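Local coordinates for cupin 2, conserved barrel domain protein (Shewanella frigidimarina, PDB 2PFW) that is of unknown function but has the conserved barrel of the cupin superfamily, with sequence kinship to the KdgF group, and assembles as a dimer, at residues 74-77 against 78-82; 39-42 against 43-47; 66-70 against 71-75. All coordinates share one frame; numbering follows the deposited sequence.

Contact 1: 74-77 against 78-82; sequences KVLT and AGDSF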
ATOM      1  N   LYS A  74      15.561  -1.492 -12.248  1.00 21.99           N
ATOM      2  CA  LYS A  74      16.162  -0.668 -11.195  1.00 21.95           C
ATOM      3  C   LYS A  74      16.327  -1.516  -9.936  1.00 16.71           C
ATOM      4  O   LYS A  74      15.565  -2.455  -9.707  1.00 19.89           O
ATOM      5  CB  LYS A  74      15.355   0.594 -10.918  1.00 23.21           C
ATOM      6  CG  LYS A  74      14.774   1.343 -12.091  1.00 20.00           C
ATOM      7  CD  LYS A  74      15.300   2.737 -12.317  1.00 22.94           C
ATOM      8  CE  LYS A  74      15.195   3.185 -13.761  1.00 21.73           C
ATOM      9  NZ  LYS A  74      16.140   4.280 -14.103  1.00 24.86           N
ATOM     10  N   VAL A  75      17.332  -1.194  -9.124  1.00 17.90           N
ATOM     11  CA  VAL A  75      17.432  -1.790  -7.794  1.00 15.99           C
ATOM     12  C   VAL A  75      16.689  -0.895  -6.801  1.00 11.07           C
ATOM     13  O   VAL A  75      16.982   0.298  -6.753  1.00 13.07           O
ATOM     14  CB  VAL A  75      18.891  -1.961  -7.353  1.00 19.26           C
ATOM     15  CG1 VAL A  75      18.950  -2.612  -5.981  1.00 19.75           C
ATOM     16  CG2 VAL A  75      19.652  -2.772  -8.392  1.00 20.76           C
ATOM     17  N   LEU A  76      15.764  -1.474  -6.055  1.00 17.60           N
ATOM     18  CA  LEU A  76      14.934  -0.704  -5.135  1.00 19.95           C
ATOM     19  C   LEU A  76      15.210  -1.127  -3.691  1.00 18.72           C
ATOM     20  O   LEU A  76      15.402  -2.309  -3.410  1.00 17.63           O
ATOM     21  CB  LEU A  76      13.445  -0.878  -5.430  1.00 17.93           C
ATOM     22  CG  LEU A  76      12.925  -0.458  -6.805  1.00 19.35           C
ATOM     23  CD1 LEU A  76      11.407  -0.329  -6.776  1.00 26.88           C
ATOM     24  CD2 LEU A  76      13.563   0.835  -7.275  1.00 19.58           C
ATOM     25  N   THR A  77      15.202  -0.148  -2.793  1.00 19.86           N
ATOM     26  CA  THR A  77      15.347  -0.418  -1.362  1.00 23.46           C
ATOM     27  C   THR A  77      14.181   0.181  -0.582  1.00 25.19           C
ATOM     28  O   THR A  77      13.263   0.769  -1.163  1.00 17.45           O
ATOM     29  CB  THR A  77      16.707   0.117  -0.866  1.00 19.73           C
ATOM     30  OG1 THR A  77      16.938  -0.308   0.480  1.00 20.27           O
ATOM     31  CG2 THR A  77      16.727   1.632  -0.877  1.00 18.42           C
ATOM     32  N   ALA A  78      14.208   0.018   0.732  1.00 25.02           N
ATOM     33  CA  ALA A  78      13.157   0.490   1.622  1.00 24.14           C
ATOM     34  C   ALA A  78      12.770   1.933   1.327  1.00 19.79           C
ATOM     35  O   ALA A  78      13.618   2.816   1.186  1.00 17.47           O
ATOM     36  CB  ALA A  78      13.596   0.335   3.073  1.00 27.21           C
ATOM     37  N   GLY A  79      11.463   2.172   1.205  1.00 24.78           N
ATOM     38  CA  GLY A  79      10.922   3.495   0.945  1.00 21.15           C
ATOM     39  C   GLY A  79      10.694   3.762  -0.529  1.00 22.42           C
ATOM     40  O   GLY A  79      10.159   4.804  -0.917  1.00 20.33           O
ATOM     41  N   ASP A  80      11.100   2.839  -1.401  1.00 21.56           N
ATOM     42  CA  ASP A  80      10.957   3.069  -2.836  1.00 21.03           C
ATOM     43  C   ASP A  80       9.667   2.406  -3.316  1.00 13.17           C
ATOM     44  O   ASP A  80       9.103   1.555  -2.625  1.00 14.37           O
ATOM     45  CB  ASP A  80      12.127   2.519  -3.631  1.00 20.98           C
ATOM     46  CG  ASP A  80      13.452   3.216  -3.485  1.00 20.09           C
ATOM     47  OD1 ASP A  80      13.526   4.432  -3.222  1.00 16.95           O
ATOM     48  OD2 ASP A  80      14.480   2.520  -3.665  1.00 22.46           O
ATOM     49  N   SER A  81       9.195   2.774  -4.506  1.00 19.00           N
ATOM     50  CA  SER A  81       8.005   2.091  -5.019  1.00 19.98           C
ATOM     51  C   SER A  81       8.047   1.921  -6.535  1.00 15.45           C
ATOM     52  O   SER A  81       8.809   2.585  -7.238  1.00 16.05           O
ATOM     53  CB  SER A  81       6.749   2.874  -4.606  1.00 13.78           C
ATOM     54  OG  SER A  81       6.870   4.217  -5.030  1.00 12.88           O
ATOM     55  N   PHE A  82       7.204   1.027  -7.057  1.00 15.42           N
ATOM     56  CA  PHE A  82       7.003   0.976  -8.506  1.00 22.06           C
ATOM     57  C   PHE A  82       5.512   0.837  -8.841  1.00 18.24           C
ATOM     58  O   PHE A  82       4.720   0.421  -8.002  1.00 18.51           O
ATOM     59  CB  PHE A  82       7.770  -0.162  -9.157  1.00 13.50           C
ATOM     60  CG  PHE A  82       7.566  -1.545  -8.592  1.00 16.17           C
ATOM     61  CD1 PHE A  82       8.275  -1.958  -7.472  1.00 19.03           C
ATOM     62  CD2 PHE A  82       6.683  -2.436  -9.173  1.00 18.14           C
ATOM     63  CE1 PHE A  82       8.096  -3.226  -6.960  1.00 16.00           C
ATOM     64  CE2 PHE A  82       6.498  -3.703  -8.662  1.00 17.56           C
ATOM     65  CZ  PHE A  82       7.207  -4.108  -7.547  1.00 21.45           C
TER

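Contact 2: 39-42 against 43-47; sequences IWFD and KGAEG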
ATOM      1  N   ILE A  39       3.853  -9.198   1.346  1.00 20.54           N
ATOM      2  CA  ILE A  39       4.626 -10.314   0.823  1.00 20.48           C
ATOM      3  C   ILE A  39       6.034 -10.348   1.419  1.00 18.80           C
ATOM      4  O   ILE A  39       6.790  -9.392   1.249  1.00 20.06           O
ATOM      5  CB  ILE A  39       4.777 -10.240  -0.710  1.00 23.86           C
ATOM      6  CG1 ILE A  39       3.491  -9.891  -1.465  1.00 21.69           C
ATOM      7  CG2 ILE A  39       5.388 -11.536  -1.226  1.00 22.20           C
ATOM      8  CD1 ILE A  39       2.476 -11.007  -1.485  1.00 22.34           C
ATOM      9  N   TRP A  40       6.372 -11.435   2.099  1.00 21.19           N
ATOM     10  CA  TRP A  40       7.723 -11.634   2.603  1.00 26.00           C
ATOM     11  C   TRP A  40       8.543 -12.444   1.597  1.00 24.26           C
ATOM     12  O   TRP A  40       8.144 -13.556   1.252  1.00 25.11           O
ATOM     13  CB  TRP A  40       7.740 -12.378   3.933  1.00 26.57           C
ATOM     14  CG  TRP A  40       7.193 -11.630   5.104  1.00 27.82           C
ATOM     15  CD1 TRP A  40       7.893 -10.996   6.088  1.00 28.02           C
ATOM     16  CD2 TRP A  40       5.805 -11.441   5.413  1.00 30.10           C
ATOM     17  NE1 TRP A  40       7.022 -10.424   6.989  1.00 31.31           N
ATOM     18  CE2 TRP A  40       5.736 -10.683   6.598  1.00 29.83           C
ATOM     19  CE3 TRP A  40       4.618 -11.846   4.793  1.00 27.36           C
ATOM     20  CZ2 TRP A  40       4.525 -10.318   7.177  1.00 28.92           C
ATOM     21  CZ3 TRP A  40       3.421 -11.484   5.369  1.00 28.86           C
ATOM     22  CH2 TRP A  40       3.380 -10.729   6.547  1.00 28.69           C
ATOM     23  N   PHE A  41       9.662 -11.890   1.151  1.00 24.94           N
ATOM     24  CA  PHE A  41      10.568 -12.626   0.274  1.00 25.12           C
ATOM     25  C   PHE A  41      11.687 -13.303   1.061  1.00 25.56           C
ATOM     26  O   PHE A  41      12.456 -12.625   1.745  1.00 26.54           O
ATOM     27  CB  PHE A  41      11.172 -11.686  -0.768  1.00 25.01           C
ATOM     28  CG  PHE A  41      10.216 -11.223  -1.853  1.00 27.25           C
ATOM     29  CD1 PHE A  41       9.076 -10.507  -1.530  1.00 26.03           C
ATOM     30  CD2 PHE A  41      10.472 -11.505  -3.186  1.00 26.84           C
ATOM     31  CE1 PHE A  41       8.209 -10.083  -2.520  1.00 29.72           C
ATOM     32  CE2 PHE A  41       9.609 -11.085  -4.181  1.00 27.09           C
ATOM     33  CZ  PHE A  41       8.474 -10.369  -3.848  1.00 28.64           C
ATOM     34  N   ASP A  42      11.812 -14.620   0.978  1.00 28.29           N
ATOM     35  CA  ASP A  42      13.066 -15.295   1.316  1.00 26.84           C
ATOM     36  C   ASP A  42      14.192 -14.762   0.437  1.00 29.27           C
ATOM     37  O   ASP A  42      13.940 -14.181  -0.622  1.00 23.45           O
ATOM     38  CB  ASP A  42      12.952 -16.804   1.153  1.00 26.92           C
ATOM     39  CG  ASP A  42      11.810 -17.405   1.945  1.00 31.35           C
ATOM     40  OD1 ASP A  42      11.264 -16.687   2.811  1.00 37.15           O
ATOM     41  OD2 ASP A  42      11.462 -18.576   1.696  1.00 37.91           O
ATOM     42  N   LYS A  43      15.443 -14.944   0.861  1.00 29.30           N
ATOM     43  CA  LYS A  43      16.559 -14.494   0.029  1.00 30.11           C
ATOM     44  C   LYS A  43      16.465 -15.140  -1.354  1.00 28.07           C
ATOM     45  O   LYS A  43      16.267 -16.347  -1.474  1.00 26.90           O
ATOM     46  CB  LYS A  43      17.905 -14.805   0.680  1.00 32.80           C
ATOM     47  CG  LYS A  43      18.055 -14.251   2.090  1.00 31.52           C
ATOM     48  CD  LYS A  43      19.282 -14.827   2.779  1.00 34.67           C
ATOM     49  CE  LYS A  43      20.006 -13.772   3.607  1.00 37.29           C
ATOM     50  NZ  LYS A  43      20.545 -14.341   4.878  1.00 40.55           N
ATOM     51  N   GLY A  44      16.594 -14.322  -2.387  1.00 28.68           N
ATOM     52  CA  GLY A  44      16.552 -14.733  -3.772  1.00 29.66           C
ATOM     53  C   GLY A  44      15.188 -15.191  -4.238  1.00 31.54           C
ATOM     54  O   GLY A  44      15.055 -15.776  -5.315  1.00 27.39           O
ATOM     55  N   ALA A  45      14.127 -14.959  -3.460  1.00 30.16           N
ATOM     56  CA  ALA A  45      12.809 -15.393  -3.944  1.00 32.78           C
ATOM     57  C   ALA A  45      12.342 -14.445  -5.043  1.00 29.42           C
ATOM     58  O   ALA A  45      12.856 -13.339  -5.192  1.00 22.28           O
ATOM     59  CB  ALA A  45      11.800 -15.497  -2.817  1.00 26.01           C
ATOM     60  N   GLU A  46      11.365 -14.874  -5.832  1.00 33.23           N
ATOM     61  CA  GLU A  46      10.939 -14.103  -6.999  1.00 34.66           C
ATOM     62  C   GLU A  46       9.454 -14.333  -7.268  1.00 32.42           C
ATOM     63  O   GLU A  46       8.909 -15.362  -6.862  1.00 31.92           O
ATOM     64  CB  GLU A  46      11.790 -14.479  -8.212  1.00 33.96           C
ATOM     65  CG  GLU A  46      11.049 -14.925  -9.454  1.00 39.58           C
ATOM     66  CD  GLU A  46      11.967 -15.324 -10.593  1.00 42.57           C
ATOM     67  OE1 GLU A  46      12.673 -16.344 -10.455  1.00 48.58           O
ATOM     68  OE2 GLU A  46      11.988 -14.628 -11.629  1.00 46.25           O
ATOM     69  N   GLY A  47       8.777 -13.414  -7.943  1.00 36.01           N
ATOM     70  CA  GLY A  47       7.611 -13.694  -8.779  1.00 37.15           C
ATOM     71  C   GLY A  47       8.056 -13.784 -10.236  1.00 37.88           C
ATOM     72  O   GLY A  47       8.261 -12.751 -10.880  1.00 39.61           O
TER

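Contact 3: 66-70 against 71-75; sequences HVNVD and GVIKV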
ATOM      1  N   HIS A  66      15.439  -6.056  -7.029  1.00 22.53           N
ATOM      2  CA  HIS A  66      15.722  -5.896  -8.448  1.00 24.96           C
ATOM      3  C   HIS A  66      14.392  -5.960  -9.202  1.00 18.20           C
ATOM      4  O   HIS A  66      13.829  -7.046  -9.327  1.00 14.71           O
ATOM      5  CB  HIS A  66      16.671  -6.970  -8.972  1.00 26.07           C
ATOM      6  CG  HIS A  66      18.083  -6.855  -8.495  1.00 28.77           C
ATOM      7  ND1 HIS A  66      18.422  -6.991  -7.169  1.00 30.23           N
ATOM      8  CD2 HIS A  66      19.249  -6.628  -9.150  1.00 33.74           C
ATOM      9  CE1 HIS A  66      19.728  -6.850  -7.024  1.00 29.81           C
ATOM     10  NE2 HIS A  66      20.253  -6.626  -8.216  1.00 32.72           N
ATOM     11  N   VAL A  67      13.894  -4.826  -9.678  1.00 23.04           N
ATOM     12  CA  VAL A  67      12.561  -4.853 -10.284  1.00 23.04           C
ATOM     13  C   VAL A  67      12.623  -4.530 -11.776  1.00 15.82           C
ATOM     14  O   VAL A  67      13.241  -3.554 -12.201  1.00 18.73           O
ATOM     15  CB  VAL A  67      11.587  -3.891  -9.583  1.00 22.72           C
ATOM     16  CG1 VAL A  67      10.234  -3.927 -10.281  1.00 21.24           C
ATOM     17  CG2 VAL A  67      11.445  -4.264  -8.115  1.00 18.60           C
ATOM     18  N   ASN A  68      11.967  -5.377 -12.572  1.00 18.56           N
ATOM     19  CA  ASN A  68      11.804  -5.098 -13.996  1.00 21.10           C
ATOM     20  C   ASN A  68      10.372  -4.647 -14.287  1.00 14.74           C
ATOM     21  O   ASN A  68       9.452  -5.423 -14.021  1.00 20.11           O
ATOM     22  CB  ASN A  68      12.146  -6.326 -14.843  1.00 19.83           C
ATOM     23  CG  ASN A  68      12.273  -5.958 -16.314  1.00 23.44           C
ATOM     24  OD1 ASN A  68      11.657  -5.002 -16.790  1.00 26.40           O
ATOM     25  ND2 ASN A  68      13.085  -6.717 -17.046  1.00 30.94           N
ATOM     26  N   VAL A  69      10.218  -3.440 -14.806  1.00 20.42           N
ATOM     27  CA  VAL A  69       8.958  -2.993 -15.388  1.00 23.81           C
ATOM     28  C   VAL A  69       9.157  -2.571 -16.846  1.00 18.10           C
ATOM     29  O   VAL A  69       9.860  -1.605 -17.125  1.00 17.58           O
ATOM     30  CB  VAL A  69       8.320  -1.830 -14.614  1.00 19.22           C
ATOM     31  CG1 VAL A  69       7.016  -1.417 -15.283  1.00 26.83           C
ATOM     32  CG2 VAL A  69       8.065  -2.217 -13.166  1.00 14.81           C
ATOM     33  N   ASP A  70       8.517  -3.304 -17.753  1.00 23.95           N
ATOM     34  CA  ASP A  70       8.487  -2.913 -19.161  1.00 23.04           C
ATOM     35  C   ASP A  70       9.904  -2.822 -19.721  1.00 25.23           C
ATOM     36  O   ASP A  70      10.169  -1.988 -20.588  1.00 29.02           O
ATOM     37  CB  ASP A  70       7.767  -1.576 -19.321  1.00 23.17           C
ATOM     38  CG  ASP A  70       7.303  -1.354 -20.750  1.00 26.68           C
ATOM     39  OD1 ASP A  70       6.904  -2.366 -21.362  1.00 32.68           O
ATOM     40  OD2 ASP A  70       7.349  -0.206 -21.234  1.00 28.97           O
ATOM     41  N   GLY A  71      10.790  -3.671 -19.214  1.00 25.47           N
ATOM     42  CA  GLY A  71      12.165  -3.756 -19.668  1.00 28.59           C
ATOM     43  C   GLY A  71      13.078  -2.769 -18.971  1.00 27.82           C
ATOM     44  O   GLY A  71      14.302  -2.894 -19.022  1.00 32.55           O
ATOM     45  N   VAL A  72      12.513  -1.771 -18.296  1.00 27.98           N
ATOM     46  CA  VAL A  72      13.329  -0.889 -17.451  1.00 25.62           C
ATOM     47  C   VAL A  72      13.688  -1.600 -16.154  1.00 25.27           C
ATOM     48  O   VAL A  72      12.851  -2.282 -15.560  1.00 24.77           O
ATOM     49  CB  VAL A  72      12.595   0.427 -17.171  1.00 25.75           C
ATOM     50  CG1 VAL A  72      13.483   1.406 -16.422  1.00 26.99           C
ATOM     51  CG2 VAL A  72      12.112   1.051 -18.477  1.00 24.27           C
ATOM     52  N   ILE A  73      14.937  -1.485 -15.703  1.00 25.75           N
ATOM     53  CA  ILE A  73      15.370  -2.269 -14.549  1.00 23.97           C
ATOM     54  C   ILE A  73      16.011  -1.366 -13.499  1.00 22.53           C
ATOM     55  O   ILE A  73      16.892  -0.550 -13.781  1.00 20.12           O
ATOM     56  CB  ILE A  73      16.380  -3.376 -14.898  1.00 27.66           C
ATOM     57  CG1 ILE A  73      15.965  -4.294 -16.045  1.00 24.89           C
ATOM     58  CG2 ILE A  73      16.693  -4.179 -13.639  1.00 25.68           C
ATOM     59  CD1 ILE A  73      15.719  -5.725 -15.627  1.00 25.20           C
ATOM     60  N   LYS A  74      15.561  -1.492 -12.248  1.00 21.99           N
ATOM     61  CA  LYS A  74      16.162  -0.668 -11.195  1.00 21.95           C
ATOM     62  C   LYS A  74      16.327  -1.516  -9.936  1.00 16.71           C
ATOM     63  O   LYS A  74      15.565  -2.455  -9.707  1.00 19.89           O
ATOM     64  CB  LYS A  74      15.355   0.594 -10.918  1.00 23.21           C
ATOM     65  CG  LYS A  74      14.774   1.343 -12.091  1.00 20.00           C
ATOM     66  CD  LYS A  74      15.300   2.737 -12.317  1.00 22.94           C
ATOM     67  CE  LYS A  74      15.195   3.185 -13.761  1.00 21.73           C
ATOM     68  NZ  LYS A  74      16.140   4.280 -14.103  1.00 24.86           N
ATOM     69  N   VAL A  75      17.332  -1.194  -9.124  1.00 17.90           N
ATOM     70  CA  VAL A  75      17.432  -1.790  -7.794  1.00 15.99           C
ATOM     71  C   VAL A  75      16.689  -0.895  -6.801  1.00 11.07           C
ATOM     72  O   VAL A  75      16.982   0.298  -6.753  1.00 13.07           O
ATOM     73  CB  VAL A  75      18.891  -1.961  -7.353  1.00 19.26           C
ATOM     74  CG1 VAL A  75      18.950  -2.612  -5.981  1.00 19.75           C
ATOM     75  CG2 VAL A  75      19.652  -2.772  -8.392  1.00 20.76           C
TER

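Contact 1: 74-77 against 78-82
D80 folds back on T77 in a local turn contact, a type II beta turn from T77 to D80 that leads the chain from strand 72-76 into strand 81-84, and thus from one sheet of the cupin barrel to the other, with G79, at positive phi, in its third position. A backbone bond closes it and a side-chain bond braces it. The backbone N of D80 donates to T77 O at 3.0 Å, and D80 OD2 accepts from T77 N at 2.9 Å. That second bond is nearly straight (167° at the hydrogen), yet T77 N meets the anti side of OD2, 30° out of the carboxylate plane. With chi1 at -70°, CG of D80 stands beside its own backbone N and anti to the carbonyl carbon, which turns OD2 back toward T77. The other oxygen, OD1, accepts from G11 N of the second subunit, so one buried carboxylate ties the turn to the dimer interface. Next to the turn, L76 CD1 comes to the edge of the F82 ring, near its plane, 3.6 Å from F82 CD1. T77 OG1 is hydrogen-bonded to E64 OE2. S81 and F82 pair with an antiparallel strand of the second subunit, so the sheet runs on across the interface. A type II turn with glycine in its third position, braced by the D80 carboxylate, here makes the link between the two sheets of the cupin barrel.

Contact 2: 39-42 against 43-47
The F41 ring meets A45 edge-on: the carbonyl oxygen A45 O lies in the ring plane, 3.6 Å from F41 CD2, while I39 O also sits in that plane at the rim. E46 approaches obliquely, its CA 4.3 Å from F41 CE2. Beyond these segments, F41 and F65 form an edge-to-face pair, and L23, L100 and C94 also pack on the F41 side chain. Its chi1 of -72° sets CG anti to the carbonyl carbon and directs the ring toward the chain around A45 and E46. The methyl of A45 adds a looser apolar touch, CB lying 4.2 Å from F41 CD2. A type II beta turn from D42 to A45 reverses the chain here, carrying it from strand 34-41 of one barrel sheet into strand 45-50 of the other, closed by the bond from A45 N to D42 O at 2.9 Å. G44, at phi 69°, sits where a glycine is most at ease, and K43 is exposed at the turn's outer corner. A carbonyl oxygen set against the ring's positively polarised C-H rim probably gives a mild electrostatic attraction; the single backbone bond closes the turn, and the aromatic edge packs beside it.

Contact 3: 66-70 against 71-75
N68 and I73 face each other in a tight antiparallel beta hairpin, strands 65-69 and 72-76 of the cupin barrel, joined by a type I' turn from V69 to V72. Along the N68 side chain, CB lies 3.7 Å from I73 CD1 and CG packs against the same methyl. At the tip the amide divides its work: ND2 lies 3.2 Å from I73 CD1, while OD1 accepts a weak hydrogen bond from G71 N at 2.9 Å, bent to 128° at the hydrogen. The first torsion, -168°, puts CG opposite the backbone N and swings the amide over the turn. Replacing N68 with an alanine would probably deprive G71 N of this side-chain acceptor and leave the I73 methyl without the amide it packs on. The ladder itself is held by backbone bonds: V67 with K74 and V69 with V72 each form a reciprocal pair, and N68 with I73 and H66 with V75 are the non-hydrogen-bonded pairs. D70 and G71, both at positive phi, occupy the corners as this turn type requires. V67, V72 and K74, on the face of the sheet away from N68, pack on F8 of the second subunit. At the far end, V75 CG2 makes a CH-pi contact over one face of the H66 ring, 4.1 Å from its centroid and 19° off the ring normal.

Along the chain the order is contact 2, contact 3, contact 1, all within the cupin domain. Contacts 3 and 1 run together: they share K74 and V75, so strand 72-76 leaves one turn and enters the next, with centres about 10 Å apart. They also touch, F82 CE1 lying 3.7 Å from V67 CG2. Contact 2 stands apart, its centre about 15 Å from that of contact 1 and about 16 Å from that of contact 3, with no direct touch. Contacts 1 and 2 both bridge the two sheets, whereas contact 3 stays inside the smaller one. Contacts 1 and 3 also meet the second subunit, placing that side of the barrel at the dimer interface.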